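Local coordinates for protein hepatocyte growth factor-regulated tyrosine kinase substrate (Drosophila melanogaster, PDB 1DVP) that binds ubiquitin and phosphatidylinositol and drives endosome membrane invagination into multivesicular bodies, promoting degradation of activated tyrosine kinase receptors, at residues T97-E100 against N101-Q104. Numbering follows the deposited sequence.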
ATOM      1  N   THR A  97     -35.623 -18.908  19.364  1.00 53.09           N
ATOM      2  CA  THR A  97     -34.976 -17.861  20.157  1.00 53.02           C
ATOM      3  C   THR A  97     -35.907 -16.678  20.406  1.00 52.98           C
ATOM      4  O   THR A  97     -36.596 -16.207  19.496  1.00 52.94           O
ATOM      5  CB  THR A  97     -33.688 -17.309  19.470  1.00 53.06           C
ATOM      6  OG1 THR A  97     -33.032 -16.384  20.349  1.00 53.04           O
ATOM      7  CG2 THR A  97     -34.043 -16.591  18.186  1.00 52.96           C
ATOM      8  N   PRO A  98     -35.933 -16.176  21.649  1.00 52.91           N
ATOM      9  CA  PRO A  98     -36.779 -15.033  22.016  1.00 52.76           C
ATOM     10  C   PRO A  98     -36.350 -13.738  21.331  1.00 52.65           C
ATOM     11  O   PRO A  98     -37.128 -12.800  21.205  1.00 52.61           O
ATOM     12  CB  PRO A  98     -36.625 -14.959  23.535  1.00 52.84           C
ATOM     13  CG  PRO A  98     -35.268 -15.570  23.782  1.00 52.94           C
ATOM     14  CD  PRO A  98     -35.251 -16.731  22.829  1.00 52.90           C
ATOM     15  N   HIS A  99     -35.112 -13.697  20.860  1.00 52.52           N
ATOM     16  CA  HIS A  99     -34.606 -12.496  20.222  1.00 52.39           C
ATOM     17  C   HIS A  99     -34.614 -12.604  18.713  1.00 52.18           C
ATOM     18  O   HIS A  99     -33.982 -13.501  18.128  1.00 52.16           O
ATOM     19  CB  HIS A  99     -33.202 -12.226  20.714  1.00 52.56           C
ATOM     20  CG  HIS A  99     -32.902 -12.848  22.039  1.00 52.78           C
ATOM     21  ND1 HIS A  99     -33.420 -12.365  23.221  1.00 52.88           N
ATOM     22  CD2 HIS A  99     -32.107 -13.895  22.372  1.00 52.92           C
ATOM     23  CE1 HIS A  99     -32.949 -13.084  24.226  1.00 53.05           C
ATOM     24  NE2 HIS A  99     -32.149 -14.018  23.738  1.00 53.08           N
ATOM     25  N   GLU A 100     -35.328 -11.665  18.098  1.00 51.89           N
ATOM     26  CA  GLU A 100     -35.479 -11.594  16.654  1.00 51.46           C
ATOM     27  C   GLU A 100     -34.141 -11.249  16.008  1.00 51.06           C
ATOM     28  O   GLU A 100     -33.813 -11.768  14.949  1.00 50.92           O
ATOM     29  CB  GLU A 100     -36.513 -10.525  16.290  1.00 51.85           C
ATOM     30  CG  GLU A 100     -36.791 -10.352  14.803  1.00 52.10           C
ATOM     31  CD  GLU A 100     -37.500 -11.535  14.187  1.00 52.51           C
ATOM     32  OE1 GLU A 100     -37.751 -11.509  12.959  1.00 52.91           O
ATOM     33  OE2 GLU A 100     -37.811 -12.501  14.914  1.00 52.69           O
ATOM     34  N   ASN A 101     -33.379 -10.365  16.653  1.00 50.38           N
ATOM     35  CA  ASN A 101     -32.066  -9.958  16.138  1.00 49.60           C
ATOM     36  C   ASN A 101     -31.192 -11.208  15.953  1.00 48.91           C
ATOM     37  O   ASN A 101     -30.399 -11.299  15.009  1.00 48.84           O
ATOM     38  CB  ASN A 101     -31.387  -8.984  17.119  1.00 49.76           C
ATOM     39  CG  ASN A 101     -30.859  -9.687  18.360  1.00 49.84           C
ATOM     40  OD1 ASN A 101     -31.568 -10.490  18.976  1.00 50.09           O
ATOM     41  ND2 ASN A 101     -29.610  -9.391  18.734  1.00 49.78           N
ATOM     42  N   VAL A 102     -31.359 -12.164  16.863  1.00 48.13           N
ATOM     43  CA  VAL A 102     -30.620 -13.416  16.821  1.00 47.34           C
ATOM     44  C   VAL A 102     -31.106 -14.282  15.659  1.00 46.79           C
ATOM     45  O   VAL A 102     -30.300 -14.888  14.938  1.00 46.60           O
ATOM     46  CB  VAL A 102     -30.809 -14.219  18.122  1.00 47.46           C
ATOM     47  CG1 VAL A 102     -30.010 -15.506  18.047  1.00 47.37           C
ATOM     48  CG2 VAL A 102     -30.382 -13.395  19.321  1.00 47.34           C
ATOM     49  N   ARG A 103     -32.431 -14.353  15.498  1.00 46.04           N
ATOM     50  CA  ARG A 103     -33.051 -15.142  14.438  1.00 45.21           C
ATOM     51  C   ARG A 103     -32.703 -14.615  13.031  1.00 44.62           C
ATOM     52  O   ARG A 103     -32.458 -15.407  12.102  1.00 44.27           O
ATOM     53  CB  ARG A 103     -34.574 -15.168  14.626  1.00 45.21           C
ATOM     54  CG  ARG A 103     -35.321 -15.544  13.363  1.00 45.24           C
ATOM     55  CD  ARG A 103     -36.832 -15.595  13.599  1.00 45.46           C
ATOM     56  NE  ARG A 103     -37.136 -16.370  14.795  1.00 45.59           N
ATOM     57  CZ  ARG A 103     -37.462 -15.844  15.971  1.00 45.53           C
ATOM     58  NH1 ARG A 103     -37.543 -14.526  16.124  1.00 45.40           N
ATOM     59  NH2 ARG A 103     -37.686 -16.644  17.003  1.00 45.48           N
ATOM     60  N   GLN A 104     -32.692 -13.288  12.892  1.00 43.85           N
ATOM     61  CA  GLN A 104     -32.352 -12.634  11.632  1.00 43.26           C
ATOM     62  C   GLN A 104     -30.898 -12.913  11.242  1.00 42.73           C
ATOM     63  O   GLN A 104     -30.596 -13.196  10.080  1.00 42.49           O
ATOM     64  CB  GLN A 104     -32.557 -11.119  11.724  1.00 43.46           C
ATOM     65  CG  GLN A 104     -34.010 -10.675  11.562  1.00 44.06           C
ATOM     66  CD  GLN A 104     -34.755 -11.543  10.564  1.00 44.29           C
ATOM     67  OE1 GLN A 104     -35.399 -12.501  10.950  1.00 44.81           O
ATOM     68  NE2 GLN A 104     -34.646 -11.225   9.281  1.00 44.47           N
TER
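Arg103 reaches back from the first turn of helix 100-116 to Glu100 and to the loop before it. Arg103 CB lies 3.9 Å from Thr97 CG2, and its CG runs anti to the backbone N. Arg103 CD then passes 3.5 Å from Glu100 OE2, and a bend at chi3 (-48°) brings the guanidinium to Thr97. NE makes a weak hydrogen bond to Leu94 O near the end of helix 84-96. Arg103 NH1 forms with Glu100 OE2 a salt bridge whose 2.4 Å length is doubtfully short, the carboxylate and guanidinium planes turned 38° apart. Arg103 NH2 donates a weak, bent bond to Thr97 O (2.8 Å), while Thr97 CG2 sits over one guanidinium face, offset toward its rim. Val102 CG2 touches His99 CB at 3.4 Å and meets the imidazole edge at CD2; Val102, buried, also packs on Ser59 and Leu63 of helix 56-72. His99 O accepts Arg103 N (3.2 Å) and, weakly, Val102 N. Gln104 N donates to Glu100 O (2.8 Å), and Gln104 CG packs against the same oxygen; bent at chi2, the Gln104 side chain crosses the Glu100 carboxylate obliquely, the two planes 12° apart. A glycine in place of Gln104 would probably open a gap beside Glu100 O and strip the carboxylate of its amide neighbour on the OE1 side. This is a helix N-terminus with His99 at the N-cap and an i to i+3 Glu-Arg salt bridge, where a short loop joins two successive helices of the VHS-domain superhelix.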